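Local coordinates for lipoate-protein ligase, putative (Streptococcus pneumoniae, PDB 1VQZ) that belongs to the lipoyl protein ligase A/B family, pairing a catalytic domain of the class II tRNA synthetase clan with a smaller C-terminal domain, at residues N21-N26 and W47-S52; L91-Y96 and C160-V165. All coordinates share one frame; numbering follows the deposited sequence.

In the fold
Both contacts are largely buried, and they lie side by side in the catalytic domain, their centres about 11 Å apart. Strand 93-101 sits between strands 154-162 and 42-47 in the large mixed sheet. Contact 2 joins it to 154-162, whereas contact 1 starts where 42-47 ends and sets the following loop against the start of helix 23-36. The two meet where Trp47 O lies 2.8 Å from Asn95 N, a probable hydrogen bond, and where Ile48 and Asn21 pack on Leu91. Contact 1 combines one backbone bond with an amide-amide and a hydroxyl-hydroxyl bond; contact 2 is mainly regular backbone pairing, with Leu94 and Leu161 on one sheet face and Asn93, Asn95, Cys160 and Leu162 on the other.

Contact 1: N21-N26 and W47-S52; sequences NDTAFN and WINKPS
Asn21 and Asn49 bring their backbones within 4.4 Å, CA to CA, where the loop 47-52 passes the turn leading into helix 23-36. The junction is closed by one nearly straight hydrogen bond, Lys50 N to Asn21 O at 3.0 Å. One turn into the helix, Asn26 ND2 donates to Asn49 OD1 at 2.9 Å; the two amides run antiparallel past one another, their planes only 21° apart. Asn18 and Ser20 bond the same Asn26 amide, which fixes its rotation. Asn26 CB packs 3.5 Å from Trp47 CZ3, while the indole NE1 bonds to Thr97. Thr23 has OG1 anti to its carbonyl carbon (chi1 -57°), and this hydroxyl gives a short bond of 2.5 Å to Ser52 OG. Ser52 OG in turn donates to Lys50 O, 2.6 Å away and from above the carbonyl plane, making a relay of hydroxyls back to the loop backbone. Beyond it, Lys50 NZ forms a salt bridge with Glu76. Asp22 N-caps the helix, OD1 accepting a weak bond from Phe25 N while OD2 forms a salt bridge with Lys241: the site is a helix N-terminus docked on the loop linking strand 42-47 of the large mixed sheet to strand 52-55 of the three-stranded sheet.

Contact 2: L91-Y96 and C160-V165; sequences LNNLNY and CLLFDV
Asn93 sets its amide against the side chain of Cys160, OD1 coming within 3.3 Å of Cys160 CB, on one face of an antiparallel strand pair in the large mixed sheet of the catalytic domain. Its CG stands anti to the backbone N (chi1 178°), and ND2 makes a weak bond to Cys160 SG. Asn95 brings its own ND2 to the same sulfur, 3.5 Å away, and Leu162 CD2 touches Asn93 OD1. Leu94 and Leu161 form the hydrogen-bonded pair: Leu94 N to Leu161 O and Leu161 N to Leu94 O, the latter at 2.7 Å. Their side chains meet CB to CB on the opposite face, where Leu94 also packs on Phe209 and Arg210 of helix 206-220. Tyr96 approaches Leu161 with CD1, while its hydroxyl bonds to Asn146 and its ring stacks with Phe113. Past the paired strands, Asn92 O is gripped twice, by Phe163 N at 3.1 Å and Asp164 N at 3.0 Å, and Val165 CG2 wedges against Asn93 CB. The side chains of Asn92 and Asp164 run alongside each other, and a water links Asn92 ND2, from which it accepts, to the backbone O of Asp164, to which it donates at 2.7 Å.

Contact 1: N21-N26 and W47-S52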
ATOM      1  N   ASN A  21       6.339 -15.673   8.523  1.00 31.13           N
ATOM      2  CA  ASN A  21       5.498 -14.590   9.048  1.00 30.21           C
ATOM      3  C   ASN A  21       6.281 -13.336   9.461  1.00 31.99           C
ATOM      4  O   ASN A  21       5.704 -12.403  10.072  1.00 31.04           O
ATOM      5  CB  ASN A  21       4.642 -15.098  10.224  1.00 27.19           C
ATOM      6  CG  ASN A  21       3.726 -16.263   9.833  1.00 33.77           C
ATOM      7  OD1 ASN A  21       3.071 -16.265   8.783  1.00 33.25           O
ATOM      8  ND2 ASN A  21       3.686 -17.248  10.677  1.00 23.49           N
ATOM      9  N   ASP A  22       7.573 -13.305   9.112  1.00 31.73           N
ATOM     10  CA  ASP A  22       8.487 -12.194   9.380  1.00 32.07           C
ATOM     11  C   ASP A  22       8.187 -11.000   8.478  1.00 31.82           C
ATOM     12  O   ASP A  22       8.543 -10.968   7.314  1.00 30.45           O
ATOM     13  CB  ASP A  22       9.930 -12.711   9.223  1.00 36.92           C
ATOM     14  CG  ASP A  22      11.042 -11.688   9.631  1.00 39.84           C
ATOM     15  OD1 ASP A  22      10.891 -10.465   9.545  1.00 40.18           O
ATOM     16  OD2 ASP A  22      12.154 -12.168   9.966  1.00 56.63           O
ATOM     17  N   THR A  23       7.529  -9.998   9.051  1.00 30.08           N
ATOM     18  CA  THR A  23       6.962  -8.930   8.268  1.00 30.61           C
ATOM     19  C   THR A  23       7.996  -8.261   7.358  1.00 29.72           C
ATOM     20  O   THR A  23       7.781  -8.106   6.146  1.00 31.34           O
ATOM     21  CB  THR A  23       6.266  -7.871   9.175  1.00 31.27           C
ATOM     22  OG1 THR A  23       5.258  -8.499   9.976  1.00 27.92           O
ATOM     23  CG2 THR A  23       5.615  -6.782   8.334  1.00 33.27           C
ATOM     24  N   ALA A  24       9.100  -7.847   7.933  1.00 29.92           N
ATOM     25  CA  ALA A  24      10.114  -7.166   7.156  1.00 31.11           C
ATOM     26  C   ALA A  24      10.717  -8.048   6.050  1.00 31.51           C
ATOM     27  O   ALA A  24      10.948  -7.568   4.937  1.00 31.44           O
ATOM     28  CB  ALA A  24      11.182  -6.638   8.061  1.00 32.33           C
ATOM     29  N   PHE A  25      10.926  -9.333   6.341  1.00 27.81           N
ATOM     30  CA  PHE A  25      11.399 -10.291   5.367  1.00 26.05           C
ATOM     31  C   PHE A  25      10.385 -10.436   4.210  1.00 28.79           C
ATOM     32  O   PHE A  25      10.748 -10.416   3.020  1.00 28.59           O
ATOM     33  CB  PHE A  25      11.675 -11.662   6.020  1.00 29.89           C
ATOM     34  CG  PHE A  25      11.999 -12.729   5.012  1.00 28.75           C
ATOM     35  CD1 PHE A  25      13.259 -12.787   4.437  1.00 30.36           C
ATOM     36  CD2 PHE A  25      11.021 -13.608   4.575  1.00 29.03           C
ATOM     37  CE1 PHE A  25      13.539 -13.738   3.471  1.00 29.74           C
ATOM     38  CE2 PHE A  25      11.283 -14.543   3.597  1.00 30.37           C
ATOM     39  CZ  PHE A  25      12.545 -14.596   3.035  1.00 30.14           C
ATOM     40  N   ASN A  26       9.121 -10.576   4.576  1.00 29.52           N
ATOM     41  CA  ASN A  26       8.046 -10.800   3.620  1.00 30.35           C
ATOM     42  C   ASN A  26       7.887  -9.648   2.643  1.00 29.71           C
ATOM     43  O   ASN A  26       7.612  -9.850   1.425  1.00 28.99           O
ATOM     44  CB  ASN A  26       6.717 -11.022   4.340  1.00 28.96           C
ATOM     45  CG  ASN A  26       6.599 -12.405   5.032  1.00 30.01           C
ATOM     46  OD1 ASN A  26       7.417 -13.327   4.839  1.00 28.90           O
ATOM     47  ND2 ASN A  26       5.551 -12.531   5.896  1.00 26.05           N
ATOM     48  N   TRP A  47       0.611 -14.604   1.081  1.00 27.31           N
ATOM     49  CA  TRP A  47       1.456 -14.632   2.260  1.00 30.71           C
ATOM     50  C   TRP A  47       0.855 -13.914   3.466  1.00 30.47           C
ATOM     51  O   TRP A  47      -0.107 -13.184   3.345  1.00 34.04           O
ATOM     52  CB  TRP A  47       2.845 -14.083   1.913  1.00 30.40           C
ATOM     53  CG  TRP A  47       2.821 -12.777   1.175  1.00 31.85           C
ATOM     54  CD1 TRP A  47       2.507 -12.560  -0.148  1.00 34.63           C
ATOM     55  CD2 TRP A  47       3.072 -11.513   1.740  1.00 30.04           C
ATOM     56  NE1 TRP A  47       2.602 -11.227  -0.444  1.00 33.51           N
ATOM     57  CE2 TRP A  47       2.930 -10.552   0.706  1.00 36.71           C
ATOM     58  CE3 TRP A  47       3.442 -11.087   3.014  1.00 30.93           C
ATOM     59  CZ2 TRP A  47       3.145  -9.175   0.922  1.00 32.51           C
ATOM     60  CZ3 TRP A  47       3.645  -9.691   3.233  1.00 27.45           C
ATOM     61  CH2 TRP A  47       3.527  -8.776   2.174  1.00 32.06           C
ATOM     62  N   ILE A  48       1.458 -14.164   4.642  1.00 32.02           N
ATOM     63  CA  ILE A  48       0.885 -13.826   5.929  1.00 31.22           C
ATOM     64  C   ILE A  48       1.964 -13.261   6.848  1.00 29.13           C
ATOM     65  O   ILE A  48       3.040 -13.841   7.038  1.00 28.37           O
ATOM     66  CB  ILE A  48       0.157 -15.062   6.591  1.00 32.14           C
ATOM     67  CG1 ILE A  48      -0.960 -15.597   5.663  1.00 31.58           C
ATOM     68  CG2 ILE A  48      -0.386 -14.689   7.960  1.00 30.43           C
ATOM     69  CD1 ILE A  48      -1.711 -16.861   6.169  1.00 32.90           C
ATOM     70  N   ASN A  49       1.654 -12.086   7.384  1.00 31.42           N
ATOM     71  CA  ASN A  49       2.487 -11.389   8.380  1.00 30.17           C
ATOM     72  C   ASN A  49       1.953 -11.601   9.761  1.00 28.50           C
ATOM     73  O   ASN A  49       0.730 -11.656   9.952  1.00 25.97           O
ATOM     74  CB  ASN A  49       2.432  -9.895   8.128  1.00 31.31           C
ATOM     75  CG  ASN A  49       3.101  -9.495   6.827  1.00 36.18           C
ATOM     76  OD1 ASN A  49       4.123 -10.093   6.439  1.00 32.20           O
ATOM     77  ND2 ASN A  49       2.572  -8.403   6.183  1.00 33.31           N
ATOM     78  N   LYS A  50       2.881 -11.729  10.713  1.00 29.87           N
ATOM     79  CA  LYS A  50       2.607 -11.608  12.130  1.00 30.30           C
ATOM     80  C   LYS A  50       2.013 -10.214  12.480  1.00 28.44           C
ATOM     81  O   LYS A  50       2.104  -9.308  11.693  1.00 32.72           O
ATOM     82  CB  LYS A  50       3.914 -11.826  12.906  1.00 30.25           C
ATOM     83  CG  LYS A  50       4.877 -10.636  12.843  1.00 28.57           C
ATOM     84  CD  LYS A  50       6.362 -11.040  13.094  1.00 35.52           C
ATOM     85  CE  LYS A  50       6.675 -11.399  14.567  1.00 38.97           C
ATOM     86  NZ  LYS A  50       6.552 -10.246  15.486  1.00 33.41           N
ATOM     87  N   PRO A  51       1.402 -10.052  13.678  1.00 29.48           N
ATOM     88  CA  PRO A  51       0.799  -8.731  14.026  1.00 31.39           C
ATOM     89  C   PRO A  51       1.685  -7.507  13.711  1.00 29.03           C
ATOM     90  O   PRO A  51       2.830  -7.337  14.232  1.00 29.50           O
ATOM     91  CB  PRO A  51       0.491  -8.842  15.536  1.00 31.59           C
ATOM     92  CG  PRO A  51       0.194 -10.356  15.706  1.00 37.05           C
ATOM     93  CD  PRO A  51       1.221 -11.043  14.752  1.00 29.68           C
ATOM     94  N   SER A  52       1.135  -6.638  12.890  1.00 26.34           N
ATOM     95  CA  SER A  52       1.889  -5.559  12.271  1.00 27.09           C
ATOM     96  C   SER A  52       1.007  -4.383  11.920  1.00 28.70           C
ATOM     97  O   SER A  52      -0.141  -4.565  11.511  1.00 29.42           O
ATOM     98  CB  SER A  52       2.576  -6.057  10.979  1.00 28.26           C
ATOM     99  OG  SER A  52       3.465  -7.174  11.197  1.00 30.39           O
TER

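Contact 2: L91-Y96 and C160-V165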
ATOM      1  N   LEU A  91      -2.064 -12.856  11.805  1.00 30.44           N
ATOM      2  CA  LEU A  91      -1.928 -14.159  11.210  1.00 31.36           C
ATOM      3  C   LEU A  91      -3.181 -14.640  10.443  1.00 30.65           C
ATOM      4  O   LEU A  91      -3.117 -15.663   9.792  1.00 28.88           O
ATOM      5  CB  LEU A  91      -1.542 -15.204  12.264  1.00 30.81           C
ATOM      6  CG  LEU A  91      -0.133 -15.042  12.811  1.00 26.90           C
ATOM      7  CD1 LEU A  91       0.141 -16.198  13.782  1.00 37.63           C
ATOM      8  CD2 LEU A  91       0.975 -15.003  11.691  1.00 30.86           C
ATOM      9  N   ASN A  92      -4.289 -13.907  10.556  1.00 30.43           N
ATOM     10  CA  ASN A  92      -5.517 -14.194   9.833  1.00 30.11           C
ATOM     11  C   ASN A  92      -5.856 -13.159   8.741  1.00 29.30           C
ATOM     12  O   ASN A  92      -7.009 -13.084   8.212  1.00 27.38           O
ATOM     13  CB  ASN A  92      -6.654 -14.361  10.827  1.00 31.82           C
ATOM     14  CG  ASN A  92      -6.559 -15.645  11.577  1.00 35.15           C
ATOM     15  OD1 ASN A  92      -6.600 -16.695  10.970  1.00 33.25           O
ATOM     16  ND2 ASN A  92      -6.407 -15.575  12.899  1.00 33.63           N
ATOM     17  N   ASN A  93      -4.826 -12.405   8.372  1.00 31.27           N
ATOM     18  CA  ASN A  93      -4.875 -11.464   7.237  1.00 31.69           C
ATOM     19  C   ASN A  93      -4.056 -12.060   6.129  1.00 32.33           C
ATOM     20  O   ASN A  93      -2.864 -12.262   6.312  1.00 36.15           O
ATOM     21  CB  ASN A  93      -4.295 -10.117   7.660  1.00 33.42           C
ATOM     22  CG  ASN A  93      -4.269  -9.112   6.525  1.00 29.13           C
ATOM     23  OD1 ASN A  93      -5.293  -8.572   6.167  1.00 37.71           O
ATOM     24  ND2 ASN A  93      -3.093  -8.820   6.005  1.00 39.10           N
ATOM     25  N   LEU A  94      -4.675 -12.341   4.992  1.00 29.76           N
ATOM     26  CA  LEU A  94      -4.001 -13.002   3.887  1.00 29.55           C
ATOM     27  C   LEU A  94      -3.684 -11.963   2.840  1.00 29.16           C
ATOM     28  O   LEU A  94      -4.587 -11.367   2.256  1.00 30.58           O
ATOM     29  CB  LEU A  94      -4.886 -14.096   3.270  1.00 27.09           C
ATOM     30  CG  LEU A  94      -4.275 -14.899   2.115  1.00 28.75           C
ATOM     31  CD1 LEU A  94      -3.007 -15.543   2.522  1.00 25.81           C
ATOM     32  CD2 LEU A  94      -5.290 -15.935   1.591  1.00 31.26           C
ATOM     33  N   ASN A  95      -2.386 -11.750   2.646  1.00 29.46           N
ATOM     34  CA  ASN A  95      -1.841 -10.811   1.659  1.00 29.44           C
ATOM     35  C   ASN A  95      -1.749 -11.479   0.301  1.00 26.74           C
ATOM     36  O   ASN A  95      -1.432 -12.656   0.201  1.00 29.77           O
ATOM     37  CB  ASN A  95      -0.441 -10.318   2.137  1.00 28.27           C
ATOM     38  CG  ASN A  95      -0.524  -9.540   3.463  1.00 31.57           C
ATOM     39  OD1 ASN A  95       0.012  -9.953   4.510  1.00 38.83           O
ATOM     40  ND2 ASN A  95      -1.268  -8.477   3.436  1.00 29.47           N
ATOM     41  N   TYR A  96      -2.015 -10.716  -0.749  1.00 28.40           N
ATOM     42  CA  TYR A  96      -1.851 -11.192  -2.118  1.00 28.99           C
ATOM     43  C   TYR A  96      -0.968 -10.202  -2.848  1.00 31.11           C
ATOM     44  O   TYR A  96      -0.972  -8.973  -2.542  1.00 28.30           O
ATOM     45  CB  TYR A  96      -3.205 -11.381  -2.868  1.00 26.71           C
ATOM     46  CG  TYR A  96      -3.974 -10.096  -3.093  1.00 31.55           C
ATOM     47  CD1 TYR A  96      -4.886  -9.613  -2.146  1.00 30.06           C
ATOM     48  CD2 TYR A  96      -3.748  -9.338  -4.242  1.00 32.90           C
ATOM     49  CE1 TYR A  96      -5.555  -8.403  -2.359  1.00 27.81           C
ATOM     50  CE2 TYR A  96      -4.387  -8.151  -4.454  1.00 37.09           C
ATOM     51  CZ  TYR A  96      -5.286  -7.676  -3.527  1.00 35.20           C
ATOM     52  OH  TYR A  96      -5.905  -6.484  -3.824  1.00 34.04           O
ATOM     53  N   CYS A 160      -4.941  -7.026   0.890  1.00 33.45           N
ATOM     54  CA  CYS A 160      -5.278  -7.832   2.080  1.00 33.32           C
ATOM     55  C   CYS A 160      -6.663  -8.480   1.908  1.00 29.60           C
ATOM     56  O   CYS A 160      -7.642  -7.813   1.555  1.00 27.38           O
ATOM     57  CB  CYS A 160      -5.357  -6.900   3.325  1.00 31.67           C
ATOM     58  SG  CYS A 160      -3.801  -6.086   3.684  1.00 41.61           S
ATOM     59  N   LEU A 161      -6.748  -9.768   2.184  1.00 29.18           N
ATOM     60  CA  LEU A 161      -8.027 -10.459   2.303  1.00 27.76           C
ATOM     61  C   LEU A 161      -8.269 -10.697   3.798  1.00 28.99           C
ATOM     62  O   LEU A 161      -7.436 -11.304   4.482  1.00 27.12           O
ATOM     63  CB  LEU A 161      -7.951 -11.789   1.563  1.00 30.61           C
ATOM     64  CG  LEU A 161      -7.918 -11.671   0.038  1.00 29.05           C
ATOM     65  CD1 LEU A 161      -7.137 -12.804  -0.599  1.00 30.48           C
ATOM     66  CD2 LEU A 161      -9.341 -11.660  -0.516  1.00 28.90           C
ATOM     67  N   LEU A 162      -9.379 -10.167   4.309  1.00 29.68           N
ATOM     68  CA  LEU A 162      -9.710 -10.268   5.741  1.00 27.85           C
ATOM     69  C   LEU A 162     -10.373 -11.604   5.962  1.00 28.16           C
ATOM     70  O   LEU A 162     -11.525 -11.786   5.615  1.00 26.55           O
ATOM     71  CB  LEU A 162     -10.642  -9.142   6.220  1.00 31.15           C
ATOM     72  CG  LEU A 162     -10.221  -7.700   5.873  1.00 29.45           C
ATOM     73  CD1 LEU A 162     -11.275  -6.682   6.373  1.00 33.43           C
ATOM     74  CD2 LEU A 162      -8.858  -7.398   6.420  1.00 30.97           C
ATOM     75  N   PHE A 163      -9.602 -12.542   6.530  1.00 27.58           N
ATOM     76  CA  PHE A 163     -10.108 -13.835   6.795  1.00 26.05           C
ATOM     77  C   PHE A 163     -10.640 -13.947   8.218  1.00 27.49           C
ATOM     78  O   PHE A 163     -11.794 -14.354   8.406  1.00 26.45           O
ATOM     79  CB  PHE A 163      -9.110 -14.925   6.414  1.00 26.68           C
ATOM     80  CG  PHE A 163      -9.694 -16.301   6.525  1.00 22.19           C
ATOM     81  CD1 PHE A 163      -9.644 -16.993   7.734  1.00 28.16           C
ATOM     82  CD2 PHE A 163     -10.333 -16.871   5.436  1.00 23.99           C
ATOM     83  CE1 PHE A 163     -10.262 -18.239   7.830  1.00 32.55           C
ATOM     84  CE2 PHE A 163     -10.945 -18.093   5.529  1.00 24.72           C
ATOM     85  CZ  PHE A 163     -10.916 -18.769   6.718  1.00 27.99           C
ATOM     86  N   ASP A 164      -9.838 -13.578   9.206  1.00 28.48           N
ATOM     87  CA  ASP A 164     -10.328 -13.495  10.597  1.00 28.69           C
ATOM     88  C   ASP A 164      -9.471 -12.538  11.415  1.00 27.39           C
ATOM     89  O   ASP A 164      -8.983 -12.854  12.501  1.00 27.65           O
ATOM     90  CB  ASP A 164     -10.371 -14.886  11.264  1.00 30.26           C
ATOM     91  CG  ASP A 164     -11.189 -14.917  12.587  1.00 30.60           C
ATOM     92  OD1 ASP A 164     -11.929 -13.953  12.931  1.00 29.35           O
ATOM     93  OD2 ASP A 164     -11.139 -15.987  13.264  1.00 32.76           O
ATOM     94  N   VAL A 165      -9.266 -11.362  10.856  1.00 27.02           N
ATOM     95  CA  VAL A 165      -8.423 -10.373  11.447  1.00 24.10           C
ATOM     96  C   VAL A 165      -9.119  -9.820  12.696  1.00 24.02           C
ATOM     97  O   VAL A 165     -10.355  -9.650  12.720  1.00 27.22           O
ATOM     98  CB  VAL A 165      -8.138  -9.244  10.419  1.00 25.76           C
ATOM     99  CG1 VAL A 165      -7.161  -8.185  11.003  1.00 30.15           C
ATOM    100  CG2 VAL A 165      -7.585  -9.856   9.138  1.00 27.40           C
TER
HETATM  101  O   HOH W   1      -6.945 -12.779  14.250  1.00 29.92           O